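Local coordinates for mitochondrial RNA-binding protein 2 (Trypanosoma brucei, PDB 2GIA), which binds guide RNA together with its partner MRP1 and acts as an RNA matchmaker in mitochondrial RNA editing, at residues Ala45-His50 with Gly59-Val64; Asp74-Ala79 with Ala89-Ser94. All coordinates share one frame; numbering follows the deposited sequence.

Contact 1 (Ala45-His50 with Gly59-Val64)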
# COMPACT_ATOMS: atom_id res chain seq x y z
N ALA D 45 15.40 -6.28 2.91
CA ALA D 45 15.80 -6.07 4.32
C ALA D 45 15.89 -4.60 4.68
O ALA D 45 15.85 -3.72 3.84
CB ALA D 45 17.22 -6.68 4.52
N PHE D 46 16.01 -4.34 5.97
CA PHE D 46 16.33 -2.97 6.41
C PHE D 46 17.23 -3.14 7.64
O PHE D 46 17.23 -4.20 8.25
CB PHE D 46 15.11 -2.09 6.74
CG PHE D 46 14.32 -2.53 7.94
CD1 PHE D 46 14.49 -1.89 9.17
CD2 PHE D 46 13.36 -3.56 7.83
CE1 PHE D 46 13.72 -2.25 10.29
CE2 PHE D 46 12.58 -3.93 8.95
CZ PHE D 46 12.77 -3.28 10.18
N ASP D 47 17.99 -2.12 7.99
CA ASP D 47 18.90 -2.23 9.14
C ASP D 47 18.44 -1.35 10.28
O ASP D 47 17.95 -0.23 10.02
CB ASP D 47 20.30 -1.76 8.74
CG ASP D 47 20.80 -2.45 7.52
OD1 ASP D 47 20.65 -3.68 7.43
OD2 ASP D 47 21.37 -1.76 6.63
N VAL D 48 18.60 -1.82 11.52
CA VAL D 48 18.25 -1.01 12.69
C VAL D 48 19.66 -0.81 13.27
O VAL D 48 20.27 -1.73 13.82
CB VAL D 48 17.34 -1.76 13.69
CG1 VAL D 48 17.18 -0.92 15.01
CG2 VAL D 48 15.93 -1.96 13.07
N VAL D 49 20.19 0.40 13.10
CA VAL D 49 21.56 0.72 13.48
C VAL D 49 21.67 1.47 14.80
O VAL D 49 21.11 2.55 14.96
CB VAL D 49 22.22 1.52 12.35
CG1 VAL D 49 23.73 1.60 12.56
CG2 VAL D 49 21.89 0.89 10.99
N HIS D 50 22.41 0.89 15.74
CA HIS D 50 22.59 1.51 17.05
C HIS D 50 24.09 1.51 17.45
O HIS D 50 24.48 0.91 18.45
CB HIS D 50 21.77 0.77 18.11
CG HIS D 50 20.29 0.80 17.86
ND1 HIS D 50 19.66 1.86 17.22
CD2 HIS D 50 19.30 -0.05 18.24
CE1 HIS D 50 18.35 1.66 17.23
NE2 HIS D 50 18.10 0.51 17.84
N GLY D 59 27.27 -0.92 21.33
CA GLY D 59 26.77 -0.67 19.99
C GLY D 59 26.36 -1.97 19.31
O GLY D 59 27.04 -2.98 19.44
N HIS D 60 25.25 -1.95 18.59
CA HIS D 60 24.78 -3.15 17.91
C HIS D 60 24.03 -2.81 16.62
O HIS D 60 23.67 -1.65 16.38
CB HIS D 60 23.87 -3.99 18.83
CG HIS D 60 22.70 -3.23 19.39
ND1 HIS D 60 22.76 -2.54 20.58
CD2 HIS D 60 21.46 -3.02 18.89
CE1 HIS D 60 21.61 -1.93 20.80
NE2 HIS D 60 20.80 -2.20 19.79
N LEU D 61 23.84 -3.83 15.81
CA LEU D 61 23.13 -3.72 14.55
C LEU D 61 22.17 -4.90 14.42
O LEU D 61 22.54 -6.06 14.68
CB LEU D 61 24.12 -3.76 13.37
CG LEU D 61 23.55 -4.04 11.97
CD1 LEU D 61 22.72 -2.83 11.45
CD2 LEU D 61 24.71 -4.32 11.03
N LEU D 62 20.92 -4.60 14.06
CA LEU D 62 19.96 -5.65 13.81
C LEU D 62 19.57 -5.49 12.36
O LEU D 62 19.16 -4.39 11.94
CB LEU D 62 18.70 -5.51 14.68
CG LEU D 62 17.66 -6.63 14.46
CD1 LEU D 62 18.16 -7.96 15.03
CD2 LEU D 62 16.36 -6.27 15.14
N ARG D 63 19.77 -6.54 11.57
CA ARG D 63 19.36 -6.48 10.18
C ARG D 63 18.11 -7.35 10.17
O ARG D 63 18.09 -8.44 10.80
CB ARG D 63 20.44 -7.02 9.26
CG ARG D 63 21.75 -6.19 9.27
CD ARG D 63 22.65 -6.55 8.08
NE ARG D 63 22.04 -6.10 6.83
CZ ARG D 63 21.67 -6.88 5.81
NH1 ARG D 63 21.83 -8.20 5.86
NH2 ARG D 63 21.12 -6.33 4.73
N VAL D 64 17.06 -6.86 9.53
CA VAL D 64 15.79 -7.59 9.44
C VAL D 64 15.62 -7.97 8.00
O VAL D 64 15.60 -7.11 7.13
CB VAL D 64 14.56 -6.72 9.86
CG1 VAL D 64 13.28 -7.53 9.73
CG2 VAL D 64 14.74 -6.23 11.30
O HOH W 1 19.33 -3.68 4.96
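Strand 45-50 runs antiparallel to strand 60-64, and three hydrogen-bonded pairs, F46-V64, V48-L62 and H50-H60, tie them together. The shortest of the six backbone bonds runs from V48 N to L62 O at 2.7 Å. The R63 side chain runs along D47. Its CB lies 3.8 Å from D47 OD1, its CG comes closer, and its CD is 3.6 Å from that oxygen. The chain then bends at chi3 (69°), which brings NE back to D47. R63 NE donates to D47 OD1 at 2.9 Å in a salt bridge. The bond is bent (138°), and the oxygen is met from above the carboxylate plane. At the tip, R63 NH2, 3.9 Å from A45 CB, donates to a water that donates to D47 OD1. This oxygen is thus gripped twice.

D47, R63, V49 and L61 share one face; F46, V48, H50, H60, L62 and V64 line the other. V64 CB packs 3.5 Å from F46 CE2. H50 CB sits over one face of the H60 ring, 3.8 Å from its centroid. H60 NE2 meets the edge of the H50 ring, and the two ring planes are nearly perpendicular (87°). H50 NE2 is hydrogen-bonded to the backbone O of E167. Helix 170-187 and strand 160-168 pack on this face. This is the first hairpin of a four-stranded antiparallel sheet, its strand 45-50 outermost within this chain.

Contact 2 (Asp74-Ala79 with Ala89-Ser94)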
# COMPACT_ATOMS: atom_id res chain seq x y z
N ASP D 74 18.85 -10.77 12.23
CA ASP D 74 20.30 -11.00 12.39
C ASP D 74 20.87 -9.97 13.35
O ASP D 74 21.01 -8.78 13.01
CB ASP D 74 21.05 -10.89 11.06
CG ASP D 74 20.93 -12.14 10.20
OD1 ASP D 74 20.41 -13.16 10.66
OD2 ASP D 74 21.39 -12.10 9.04
N TYR D 75 21.20 -10.40 14.58
CA TYR D 75 21.75 -9.48 15.56
C TYR D 75 23.29 -9.45 15.54
O TYR D 75 23.94 -10.51 15.56
CB TYR D 75 21.25 -9.85 16.94
CG TYR D 75 21.77 -8.92 18.00
CD1 TYR D 75 22.97 -9.18 18.65
CD2 TYR D 75 21.05 -7.76 18.35
CE1 TYR D 75 23.47 -8.31 19.62
CE2 TYR D 75 21.53 -6.89 19.32
CZ TYR D 75 22.74 -7.18 19.95
OH TYR D 75 23.23 -6.32 20.91
N HIS D 76 23.85 -8.25 15.50
CA HIS D 76 25.30 -8.01 15.46
C HIS D 76 25.76 -7.08 16.58
O HIS D 76 25.04 -6.17 16.98
CB HIS D 76 25.71 -7.31 14.16
CG HIS D 76 25.17 -7.94 12.92
ND1 HIS D 76 25.97 -8.50 11.96
CD2 HIS D 76 23.90 -8.05 12.46
CE1 HIS D 76 25.23 -8.92 10.96
NE2 HIS D 76 23.97 -8.66 11.23
N ARG D 77 27.00 -7.29 17.05
CA ARG D 77 27.61 -6.41 18.06
C ARG D 77 28.56 -5.52 17.26
O ARG D 77 29.08 -5.95 16.24
CB ARG D 77 28.41 -7.23 19.07
CG ARG D 77 29.58 -7.95 18.43
CD ARG D 77 30.15 -9.03 19.35
NE ARG D 77 31.10 -9.87 18.63
CZ ARG D 77 31.25 -11.17 18.82
NH1 ARG D 77 30.51 -11.80 19.74
NH2 ARG D 77 32.11 -11.85 18.07
N GLN D 78 28.77 -4.29 17.71
CA GLN D 78 29.68 -3.39 17.00
C GLN D 78 31.07 -3.99 17.15
O GLN D 78 31.44 -4.40 18.24
CB GLN D 78 29.63 -1.99 17.63
CG GLN D 78 30.45 -0.94 16.87
CD GLN D 78 30.04 0.47 17.22
OE1 GLN D 78 29.13 0.68 18.03
NE2 GLN D 78 30.70 1.46 16.62
N ALA D 79 31.83 -4.07 16.05
CA ALA D 79 33.18 -4.63 16.09
C ALA D 79 34.22 -3.60 16.49
O ALA D 79 34.82 -3.69 17.56
CB ALA D 79 33.54 -5.22 14.73
N ALA D 89 30.68 -4.48 12.15
CA ALA D 89 29.81 -5.36 12.92
C ALA D 89 30.11 -6.84 12.69
O ALA D 89 30.62 -7.24 11.65
CB ALA D 89 28.33 -5.04 12.60
N GLU D 90 29.77 -7.65 13.69
CA GLU D 90 29.98 -9.09 13.64
C GLU D 90 28.69 -9.74 14.12
O GLU D 90 28.22 -9.45 15.22
CB GLU D 90 31.14 -9.50 14.56
CG GLU D 90 32.19 -10.37 13.86
CD GLU D 90 31.57 -11.56 13.12
OE1 GLU D 90 31.10 -12.51 13.79
OE2 GLU D 90 31.54 -11.54 11.86
N ARG D 91 28.12 -10.62 13.30
CA ARG D 91 26.86 -11.30 13.62
C ARG D 91 27.04 -12.27 14.78
O ARG D 91 27.84 -13.20 14.73
CB ARG D 91 26.37 -12.02 12.37
CG ARG D 91 25.03 -12.74 12.47
CD ARG D 91 24.67 -13.18 11.05
NE ARG D 91 23.93 -14.43 10.98
CZ ARG D 91 24.41 -15.62 11.33
NH1 ARG D 91 25.64 -15.74 11.80
NH2 ARG D 91 23.65 -16.70 11.21
N VAL D 92 26.28 -12.03 15.83
CA VAL D 92 26.34 -12.84 17.04
C VAL D 92 25.29 -13.92 17.05
O VAL D 92 25.54 -15.06 17.48
CB VAL D 92 26.15 -11.95 18.29
CG1 VAL D 92 25.96 -12.81 19.52
CG2 VAL D 92 27.35 -11.04 18.46
N VAL D 93 24.09 -13.58 16.58
CA VAL D 93 23.01 -14.54 16.59
C VAL D 93 21.95 -14.23 15.53
O VAL D 93 21.73 -13.07 15.19
CB VAL D 93 22.37 -14.61 18.00
CG1 VAL D 93 21.77 -13.26 18.37
CG2 VAL D 93 21.34 -15.71 18.04
N SER D 94 21.31 -15.28 15.01
CA SER D 94 20.29 -15.13 13.98
C SER D 94 19.03 -15.92 14.36
O SER D 94 19.09 -17.13 14.65
CB SER D 94 20.91 -15.59 12.65
OG SER D 94 19.97 -15.74 11.60
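The backbones of strands 74-78 and 89-94 run antiparallel at 138°, and the pairing slips by one residue between Y75 and H76. V92 and V93 both face Y75 there. Y75 O accepts from V92 N at 2.8 Å and from V93 N at 3.2 Å, both in the carbonyl plane. Y75 N donates to V93 O, nearly along its C=O axis. Beyond the slip, R77 and E90 form a hydrogen-bonded pair.

D74 carries the polar end of one face. Its CG is anti to the carbonyl carbon, beside the backbone N (chi1 -80°), and its OD1 meets S94 OG. S94 OG is anti to its own backbone N and donates to D74 OD1 at 2.8 Å, nearly along the C-O axis. R91 crosses D74 obliquely, and its chain bends at chi3. R91 NE stays 3.8 Å from D74 OD1, so this salt bridge is long. The carboxylate and guanidinium planes are almost perpendicular.

H76 lies on the same face. R91 CG is over one face of its ring, toward the rim. The ring atom H76 ND1 is 3.6 Å from R91 CB, while H76 CB rests on A89 CB.

On the other face, Y75 CB touches V93 CG1 at 3.7 Å, and V92 CB lies at the edge of the Y75 ring. W164 and H60 also meet that ring. The extended R77 chain crosses V92 at about a right angle, with R77 CD 3.6 Å from V92 CG2. The R77 and E90 side chains lie alongside each other on the surface, but their charges do not make a salt bridge. The double acceptance at Y75 O is the mark of a classic beta bulge, here in the hairpin whose strand 89-97 is outermost within this chain.

Overall arrangement
Contacts 1 and 2 are successive hairpins of one four-stranded antiparallel sheet, with centres about 9 Å apart. The inner strands 60-67 and 70-78 join them, through probable backbone hydrogen bonds from H76 N to L61 O and from Q78 N to G59 O. Contact 1 is partly buried and nearer the centre of the chain. Its F46 and V64 meet helix 170-187. V48 and L62 meet strand 160-168, as do Y75, V92 and V93 of contact 2. The A45 end reaches the chain of mitochondrial RNA-binding protein 1. Contact 2 is a surface contact no other chain touches. Contact 1 keeps regular pairing and a close salt bridge. Contact 2 has a bulge, a hydroxyl-carboxylate bond and looser charge pairs.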